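Local coordinates for protein argonaute (Methanocaldococcus jannaschii, PDB 5G5S) that cleaves single-stranded target DNA under the direction of short DNA guides and may defend its host against invading genetic elements, at residues A[314-319]-A[488-493]; A[450-455]-A[699-704]. One frame throughout, in Å; residues are numbered along the deposited sequence.

Interaction 1 of 2, residues A[314-319]-A[488-493]; sequences LLVKDV and IKYFIL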
ATOM      1  N   LEU A 314      -2.425 -24.699  -2.175  1.00 77.89           N
ATOM      2  CA  LEU A 314      -3.458 -24.248  -1.271  1.00 75.53           C
ATOM      3  C   LEU A 314      -4.300 -25.451  -0.911  1.00 79.31           C
ATOM      4  O   LEU A 314      -4.366 -26.419  -1.676  1.00 80.67           O
ATOM      5  CB  LEU A 314      -4.325 -23.151  -1.935  1.00 73.92           C
ATOM      6  CG  LEU A 314      -3.593 -21.885  -2.414  1.00 78.24           C
ATOM      7  CD1 LEU A 314      -4.377 -21.170  -3.497  1.00 77.38           C
ATOM      8  CD2 LEU A 314      -3.275 -20.947  -1.264  1.00 80.02           C
ATOM      9  N   LEU A 315      -4.922 -25.407   0.269  1.00 74.20           N
ATOM     10  CA  LEU A 315      -5.802 -26.471   0.723  1.00 74.51           C
ATOM     11  C   LEU A 315      -7.231 -25.961   0.796  1.00 77.39           C
ATOM     12  O   LEU A 315      -7.473 -24.834   1.221  1.00 75.81           O
ATOM     13  CB  LEU A 315      -5.354 -27.026   2.078  1.00 75.54           C
ATOM     14  CG  LEU A 315      -4.072 -27.843   2.101  1.00 82.33           C
ATOM     15  CD1 LEU A 315      -3.628 -28.081   3.525  1.00 83.41           C
ATOM     16  CD2 LEU A 315      -4.245 -29.190   1.381  1.00 87.83           C
ATOM     17  N   VAL A 316      -8.165 -26.796   0.368  1.00 76.28           N
ATOM     18  CA  VAL A 316      -9.613 -26.573   0.345  1.00 75.94           C
ATOM     19  C   VAL A 316     -10.254 -27.892   0.750  1.00 83.58           C
ATOM     20  O   VAL A 316      -9.566 -28.916   0.751  1.00 85.52           O
ATOM     21  CB  VAL A 316     -10.118 -26.134  -1.058  1.00 78.87           C
ATOM     22  CG1 VAL A 316      -9.903 -24.653  -1.280  1.00 76.19           C
ATOM     23  CG2 VAL A 316      -9.476 -26.948  -2.179  1.00 80.11           C
ATOM     24  N   LYS A 317     -11.557 -27.895   1.056  1.00 80.90           N
ATOM     25  CA  LYS A 317     -12.221 -29.160   1.361  1.00 84.51           C
ATOM     26  C   LYS A 317     -12.854 -29.722   0.083  1.00 90.84           C
ATOM     27  O   LYS A 317     -13.124 -28.964  -0.852  1.00 87.77           O
ATOM     28  CB  LYS A 317     -13.269 -29.012   2.487  1.00 87.86           C
ATOM     29  CG  LYS A 317     -12.745 -28.404   3.798  1.00 91.36           C
ATOM     30  CD  LYS A 317     -11.771 -29.308   4.550  1.00 97.73           C
ATOM     31  CE  LYS A 317     -11.593 -28.892   5.990  1.00107.92           C
ATOM     32  NZ  LYS A 317     -12.808 -29.171   6.804  1.00120.94           N
ATOM     33  N   ASP A 318     -13.032 -31.057   0.021  1.00 92.49           N
ATOM     34  CA  ASP A 318     -13.690 -31.742  -1.095  1.00 94.65           C
ATOM     35  C   ASP A 318     -15.160 -31.951  -0.708  1.00101.17           C
ATOM     36  O   ASP A 318     -15.583 -31.441   0.328  1.00100.53           O
ATOM     37  CB  ASP A 318     -12.982 -33.072  -1.452  1.00 99.54           C
ATOM     38  CG  ASP A 318     -12.729 -34.053  -0.312  1.00115.92           C
ATOM     39  OD1 ASP A 318     -13.587 -34.149   0.600  1.00119.13           O
ATOM     40  OD2 ASP A 318     -11.687 -34.748  -0.346  1.00122.53           O
ATOM     41  N   VAL A 319     -15.934 -32.708  -1.498  1.00101.53           N
ATOM     42  CA  VAL A 319     -17.345 -32.935  -1.174  1.00104.43           C
ATOM     43  C   VAL A 319     -17.599 -33.714   0.156  1.00112.07           C
ATOM     44  O   VAL A 319     -18.675 -33.581   0.748  1.00113.77           O
ATOM     45  CB  VAL A 319     -18.164 -33.402  -2.394  1.00110.44           C
ATOM     46  CG1 VAL A 319     -18.193 -34.921  -2.506  1.00114.68           C
ATOM     47  CG2 VAL A 319     -19.569 -32.811  -2.372  1.00111.43           C
ATOM     48  N   ILE A 488     -15.589 -15.656   4.622  1.00 65.22           N
ATOM     49  CA  ILE A 488     -15.529 -17.106   4.441  1.00 67.27           C
ATOM     50  C   ILE A 488     -14.077 -17.529   4.198  1.00 68.75           C
ATOM     51  O   ILE A 488     -13.438 -17.042   3.270  1.00 67.25           O
ATOM     52  CB  ILE A 488     -16.536 -17.611   3.354  1.00 70.98           C
ATOM     53  CG1 ILE A 488     -17.990 -17.361   3.816  1.00 73.02           C
ATOM     54  CG2 ILE A 488     -16.315 -19.100   3.028  1.00 73.92           C
ATOM     55  CD1 ILE A 488     -19.078 -17.365   2.729  1.00 74.26           C
ATOM     56  N   LYS A 489     -13.565 -18.421   5.055  1.00 65.21           N
ATOM     57  CA  LYS A 489     -12.205 -18.958   4.982  1.00 63.40           C
ATOM     58  C   LYS A 489     -12.253 -20.117   4.006  1.00 67.21           C
ATOM     59  O   LYS A 489     -12.348 -21.270   4.418  1.00 69.08           O
ATOM     60  CB  LYS A 489     -11.736 -19.439   6.377  1.00 66.94           C
ATOM     61  CG  LYS A 489     -11.239 -18.337   7.278  1.00 72.11           C
ATOM     62  CD  LYS A 489     -12.343 -17.639   8.029  1.00 78.87           C
ATOM     63  CE  LYS A 489     -11.989 -16.195   8.253  1.00 73.97           C
ATOM     64  NZ  LYS A 489     -13.104 -15.501   8.925  1.00 84.24           N
ATOM     65  N   TYR A 490     -12.250 -19.809   2.709  1.00 63.17           N
ATOM     66  CA  TYR A 490     -12.366 -20.841   1.682  1.00 65.23           C
ATOM     67  C   TYR A 490     -11.136 -21.747   1.559  1.00 72.85           C
ATOM     68  O   TYR A 490     -11.249 -22.969   1.700  1.00 75.90           O
ATOM     69  CB  TYR A 490     -12.788 -20.251   0.328  1.00 63.57           C
ATOM     70  CG  TYR A 490     -13.829 -21.093  -0.364  1.00 66.87           C
ATOM     71  CD1 TYR A 490     -13.500 -22.331  -0.914  1.00 71.14           C
ATOM     72  CD2 TYR A 490     -15.153 -20.678  -0.436  1.00 67.76           C
ATOM     73  CE1 TYR A 490     -14.463 -23.125  -1.532  1.00 74.46           C
ATOM     74  CE2 TYR A 490     -16.120 -21.453  -1.070  1.00 71.14           C
ATOM     75  CZ  TYR A 490     -15.772 -22.681  -1.610  1.00 79.43           C
ATOM     76  OH  TYR A 490     -16.724 -23.461  -2.214  1.00 81.03           O
ATOM     77  N   PHE A 491      -9.973 -21.146   1.334  1.00 67.70           N
ATOM     78  CA  PHE A 491      -8.720 -21.871   1.163  1.00 68.78           C
ATOM     79  C   PHE A 491      -7.695 -21.473   2.215  1.00 72.19           C
ATOM     80  O   PHE A 491      -7.733 -20.350   2.721  1.00 70.72           O
ATOM     81  CB  PHE A 491      -8.162 -21.670  -0.268  1.00 69.39           C
ATOM     82  CG  PHE A 491      -7.991 -20.230  -0.689  1.00 67.38           C
ATOM     83  CD1 PHE A 491      -9.040 -19.530  -1.276  1.00 69.38           C
ATOM     84  CD2 PHE A 491      -6.777 -19.576  -0.512  1.00 67.69           C
ATOM     85  CE1 PHE A 491      -8.890 -18.185  -1.637  1.00 68.35           C
ATOM     86  CE2 PHE A 491      -6.623 -18.236  -0.885  1.00 68.07           C
ATOM     87  CZ  PHE A 491      -7.683 -17.546  -1.432  1.00 65.41           C
ATOM     88  N   ILE A 492      -6.802 -22.405   2.569  1.00 70.35           N
ATOM     89  CA  ILE A 492      -5.721 -22.172   3.531  1.00 69.92           C
ATOM     90  C   ILE A 492      -4.372 -22.525   2.877  1.00 75.52           C
ATOM     91  O   ILE A 492      -4.349 -22.979   1.729  1.00 73.58           O
ATOM     92  CB  ILE A 492      -5.954 -22.878   4.909  1.00 74.84           C
ATOM     93  CG1 ILE A 492      -5.951 -24.415   4.789  1.00 78.11           C
ATOM     94  CG2 ILE A 492      -7.220 -22.366   5.608  1.00 74.22           C
ATOM     95  CD1 ILE A 492      -5.060 -25.107   5.744  1.00 78.42           C
ATOM     96  N   LEU A 493      -3.261 -22.299   3.597  1.00 76.29           N
ATOM     97  CA  LEU A 493      -1.920 -22.627   3.112  1.00 78.96           C
ATOM     98  C   LEU A 493      -1.608 -24.084   3.392  1.00 92.30           C
ATOM     99  O   LEU A 493      -1.933 -24.572   4.476  1.00 94.80           O
ATOM    100  CB  LEU A 493      -0.865 -21.735   3.773  1.00 78.06           C
ATOM    101  CG  LEU A 493      -0.787 -20.289   3.290  1.00 79.30           C
ATOM    102  CD1 LEU A 493       0.035 -19.450   4.238  1.00 78.10           C
ATOM    103  CD2 LEU A 493      -0.204 -20.205   1.879  1.00 83.23           C
TER
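Leu315 and Ile492 form the antiparallel hydrogen-bonded pair that joins strand 314-317 to strand 492-493, each residue donating its N-H to the other's carbonyl. Leu315 N lies 2.9 Å from Ile492 O with 170° at the hydrogen, and in the return bond Ile492 N lies 2.9 Å from Leu315 O. Leu315 O also receives a CA-H...O contact from Phe491 CA at 3.2 Å.

The Leu315 side chain can be followed outward over Ile492. Its CB meets Ile492 CG1 at 3.8 Å; further out, CD1 meets both Ile492 CD1 and Leu493 O. Ile492 places CG1 between its backbone N and carbonyl carbon (chi1 65°), and it is this CG1-CD1 arm of the isoleucine that meets the leucine.

Leu314 and Phe491 lie side by side, pointing the same way, opposite to the Leu315 and Ile492 side chains, with Leu314 CD2 3.8 Å from Phe491 CD2. Val316 CG1 packs on Phe491 CB at 3.6 Å and reaches the edge of the Tyr490 ring. That ring's hydroxyl bonds to Tyr344 O, while Tyr670 stacks on Phe491.

Strand 314-317 is the middle strand of three, with strand 323-326 along its other side. Two nearly straight backbone bonds flanked by largely buried hydrocarbon imply a junction in which the N-H and C=O groups of Leu315 and Ile492 satisfy each other, while across this contact the side chains meet through apolar atoms.

Interaction 2 of 2, residues A[450-455]-A[699-704]; sequences QLFDLK and NWKIDE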
ATOM      1  N   GLN A 450     -22.142   3.343   1.290  1.00 78.37           N
ATOM      2  CA  GLN A 450     -23.469   3.742   1.781  1.00 83.19           C
ATOM      3  C   GLN A 450     -24.410   2.554   1.989  1.00 88.59           C
ATOM      4  O   GLN A 450     -25.300   2.623   2.837  1.00 91.74           O
ATOM      5  CB  GLN A 450     -24.114   4.786   0.852  1.00 87.66           C
ATOM      6  CG  GLN A 450     -23.453   6.163   0.917  1.00108.53           C
ATOM      7  CD  GLN A 450     -24.304   7.262   0.325  1.00132.36           C
ATOM      8  OE1 GLN A 450     -25.031   7.076  -0.658  1.00129.23           O
ATOM      9  NE2 GLN A 450     -24.209   8.451   0.905  1.00127.55           N
ATOM     10  N   LEU A 451     -24.224   1.487   1.193  1.00 83.06           N
ATOM     11  CA  LEU A 451     -24.962   0.228   1.260  1.00 83.31           C
ATOM     12  C   LEU A 451     -24.569  -0.486   2.556  1.00 86.38           C
ATOM     13  O   LEU A 451     -25.444  -1.003   3.244  1.00 88.66           O
ATOM     14  CB  LEU A 451     -24.587  -0.648   0.048  1.00 81.20           C
ATOM     15  CG  LEU A 451     -25.682  -1.217  -0.865  1.00 87.60           C
ATOM     16  CD1 LEU A 451     -26.860  -0.288  -1.016  1.00 91.43           C
ATOM     17  CD2 LEU A 451     -25.109  -1.546  -2.223  1.00 87.65           C
ATOM     18  N   PHE A 452     -23.258  -0.489   2.903  1.00 79.47           N
ATOM     19  CA  PHE A 452     -22.752  -1.110   4.133  1.00 77.88           C
ATOM     20  C   PHE A 452     -23.229  -0.415   5.426  1.00 86.13           C
ATOM     21  O   PHE A 452     -23.370  -1.079   6.457  1.00 86.70           O
ATOM     22  CB  PHE A 452     -21.228  -1.297   4.104  1.00 75.29           C
ATOM     23  CG  PHE A 452     -20.729  -2.047   5.314  1.00 75.41           C
ATOM     24  CD1 PHE A 452     -20.910  -3.421   5.421  1.00 77.96           C
ATOM     25  CD2 PHE A 452     -20.182  -1.365   6.399  1.00 77.25           C
ATOM     26  CE1 PHE A 452     -20.521  -4.102   6.574  1.00 79.45           C
ATOM     27  CE2 PHE A 452     -19.838  -2.041   7.569  1.00 80.35           C
ATOM     28  CZ  PHE A 452     -19.990  -3.408   7.642  1.00 78.63           C
ATOM     29  N   ASP A 453     -23.489   0.906   5.367  1.00 85.52           N
ATOM     30  CA  ASP A 453     -24.016   1.680   6.491  1.00 89.69           C
ATOM     31  C   ASP A 453     -25.418   1.167   6.884  1.00 96.18           C
ATOM     32  O   ASP A 453     -25.846   1.357   8.022  1.00 98.40           O
ATOM     33  CB  ASP A 453     -24.094   3.171   6.123  1.00 94.08           C
ATOM     34  CG  ASP A 453     -22.839   3.978   6.394  1.00104.52           C
ATOM     35  OD1 ASP A 453     -21.924   3.454   7.077  1.00102.40           O
ATOM     36  OD2 ASP A 453     -22.794   5.157   5.979  1.00113.88           O
ATOM     37  N   LEU A 454     -26.100   0.507   5.922  1.00 92.80           N
ATOM     38  CA  LEU A 454     -27.419  -0.134   5.999  1.00 95.90           C
ATOM     39  C   LEU A 454     -27.260  -1.668   6.236  1.00 97.85           C
ATOM     40  O   LEU A 454     -28.226  -2.413   6.067  1.00 99.36           O
ATOM     41  CB  LEU A 454     -28.136   0.095   4.644  1.00 96.93           C
ATOM     42  CG  LEU A 454     -29.065   1.303   4.474  1.00106.08           C
ATOM     43  CD1 LEU A 454     -28.297   2.624   4.430  1.00105.82           C
ATOM     44  CD2 LEU A 454     -29.826   1.183   3.187  1.00109.37           C
ATOM     45  N   LYS A 455     -26.033  -2.130   6.599  1.00 91.38           N
ATOM     46  CA  LYS A 455     -25.661  -3.539   6.837  1.00 89.69           C
ATOM     47  C   LYS A 455     -25.718  -4.440   5.570  1.00 92.76           C
ATOM     48  O   LYS A 455     -25.832  -5.666   5.682  1.00 93.22           O
ATOM     49  CB  LYS A 455     -26.413  -4.149   8.044  1.00 94.98           C
ATOM     50  N   ASN A 699     -14.652   7.284   5.531  1.00 76.12           N
ATOM     51  CA  ASN A 699     -15.788   7.214   6.433  1.00 78.37           C
ATOM     52  C   ASN A 699     -16.690   5.986   6.275  1.00 82.01           C
ATOM     53  O   ASN A 699     -17.913   6.091   6.412  1.00 84.43           O
ATOM     54  CB  ASN A 699     -16.536   8.570   6.564  1.00 85.10           C
ATOM     55  CG  ASN A 699     -15.629   9.720   6.969  1.00106.63           C
ATOM     56  OD1 ASN A 699     -15.010   9.722   8.047  1.00 90.60           O
ATOM     57  ND2 ASN A 699     -15.498  10.710   6.092  1.00102.63           N
ATOM     58  N   TRP A 700     -16.070   4.799   6.025  1.00 75.09           N
ATOM     59  CA  TRP A 700     -16.762   3.504   6.007  1.00 73.27           C
ATOM     60  C   TRP A 700     -17.061   3.200   7.485  1.00 79.94           C
ATOM     61  O   TRP A 700     -16.297   3.621   8.365  1.00 79.75           O
ATOM     62  CB  TRP A 700     -15.846   2.379   5.484  1.00 67.01           C
ATOM     63  CG  TRP A 700     -15.917   2.098   4.015  1.00 66.69           C
ATOM     64  CD1 TRP A 700     -15.219   2.728   3.025  1.00 69.09           C
ATOM     65  CD2 TRP A 700     -16.635   1.028   3.383  1.00 66.25           C
ATOM     66  NE1 TRP A 700     -15.504   2.154   1.805  1.00 68.02           N
ATOM     67  CE2 TRP A 700     -16.366   1.103   1.997  1.00 69.09           C
ATOM     68  CE3 TRP A 700     -17.505   0.027   3.850  1.00 67.69           C
ATOM     69  CZ2 TRP A 700     -16.926   0.212   1.074  1.00 68.15           C
ATOM     70  CZ3 TRP A 700     -18.051  -0.861   2.933  1.00 69.23           C
ATOM     71  CH2 TRP A 700     -17.774  -0.754   1.562  1.00 69.47           C
ATOM     72  N   LYS A 701     -18.146   2.461   7.753  1.00 78.10           N
ATOM     73  CA  LYS A 701     -18.548   2.073   9.108  1.00 78.24           C
ATOM     74  C   LYS A 701     -17.611   0.994   9.673  1.00 78.45           C
ATOM     75  O   LYS A 701     -17.172   0.109   8.934  1.00 75.74           O
ATOM     76  CB  LYS A 701     -19.994   1.548   9.077  1.00 83.31           C
ATOM     77  CG  LYS A 701     -20.621   1.279  10.438  1.00 98.41           C
ATOM     78  CD  LYS A 701     -22.025   0.690  10.312  1.00109.38           C
ATOM     79  CE  LYS A 701     -22.042  -0.817  10.424  1.00113.71           C
ATOM     80  NZ  LYS A 701     -23.427  -1.355  10.400  1.00122.66           N
ATOM     81  N   ILE A 702     -17.312   1.073  10.982  1.00 74.60           N
ATOM     82  CA  ILE A 702     -16.529   0.069  11.699  1.00 71.51           C
ATOM     83  C   ILE A 702     -17.581  -0.856  12.289  1.00 76.47           C
ATOM     84  O   ILE A 702     -18.405  -0.409  13.102  1.00 77.61           O
ATOM     85  CB  ILE A 702     -15.627   0.662  12.822  1.00 74.28           C
ATOM     86  CG1 ILE A 702     -14.620   1.687  12.292  1.00 73.22           C
ATOM     87  CG2 ILE A 702     -14.932  -0.451  13.631  1.00 73.75           C
ATOM     88  CD1 ILE A 702     -14.114   2.639  13.374  1.00 82.39           C
ATOM     89  N   ASP A 703     -17.590  -2.127  11.844  1.00 72.15           N
ATOM     90  CA  ASP A 703     -18.534  -3.134  12.335  1.00 73.47           C
ATOM     91  C   ASP A 703     -17.705  -4.176  13.052  1.00 76.55           C
ATOM     92  O   ASP A 703     -17.118  -5.058  12.410  1.00 74.54           O
ATOM     93  CB  ASP A 703     -19.343  -3.752  11.179  1.00 75.69           C
ATOM     94  CG  ASP A 703     -20.557  -4.549  11.603  1.00 83.52           C
ATOM     95  OD1 ASP A 703     -20.422  -5.416  12.496  1.00 81.25           O
ATOM     96  OD2 ASP A 703     -21.620  -4.378  10.981  1.00 97.70           O
ATOM     97  N   GLU A 704     -17.617  -4.021  14.388  1.00 74.50           N
ATOM     98  CA  GLU A 704     -16.827  -4.832  15.318  1.00 73.20           C
ATOM     99  C   GLU A 704     -16.985  -6.329  15.167  1.00 75.58           C
ATOM    100  O   GLU A 704     -15.970  -7.028  15.110  1.00 73.64           O
ATOM    101  CB  GLU A 704     -17.072  -4.412  16.772  1.00 76.66           C
ATOM    102  CG  GLU A 704     -16.399  -3.105  17.153  1.00 89.72           C
ATOM    103  CD  GLU A 704     -16.961  -2.457  18.407  1.00123.11           C
ATOM    104  OE1 GLU A 704     -18.161  -2.094  18.410  1.00117.25           O
ATOM    105  OE2 GLU A 704     -16.191  -2.292  19.381  1.00123.31           O
TER
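Phe452 sets CG anti to its backbone N (chi1 -175°), and the ring beyond it, at the end of helix 442-452, lies among Trp700, Lys701 and Asp703. Lys701 likewise carries CG anti to N (chi1 -172°), and a bend at chi3 places its CE 3.8 Å from Phe452 CE2. Phe452 CB comes 3.4 Å from Trp700 CZ3, and the two six-membered rings meet obliquely, their centroids 5.8 Å apart. Tyr713 stacks on the Phe452 ring, and its hydroxyl is hydrogen-bonded to Lys701 O and to Asp703 N.

Each segment holds the C-prime residue of a Schellman motif: Lys455 at the end of helix 442-452, Asn699 at the end of helix 684-697. The Trp700 side chain lies about 5 Å from that of Lys485, an inferred ligand of a divalent cation. A large flat phenylalanine suits the angle between helix end and loop: its CZ meets Asp703 CB at 3.6 Å, in the ring plane.

Lysine and aspartate combine aliphatic carbons that can line the ring with polar ends that can pair. Lys701 NZ makes a salt bridge to Asp703 OD2 at 3.6 Å, while Asp703, the N-cap of helix 704-708, offers OD1 weakly to Leu706 N. Asp453 OD1 rests 3.4 Å from Lys701 CB, the two side chains running antiparallel alongside one another.

Overall arrangement
The two contacts interleave along the chain: 314-319 comes first, then 450-455, 488-493 and 699-704. Their centres lie 28 Å apart, with nearest atoms about 11 Å apart, so they do not touch. Interaction 1 joins strands of a small three-stranded sheet near the end of the Mid region; interaction 2 sets helix 442-452, which precedes the edge strand 456-462 of the four-stranded parallel Mid sheet, against a loop close to the C-terminus. Helix 473-485 carries Gln481, which interacts with guide DNA. The contacts join the Mid region and its C-terminal border to chain shortly before it and to the protein's C-terminal end, consistent with a place in or beside the Mid-PIWI lobe, whose Mid domain binds the phosphorylated guide 5'-end.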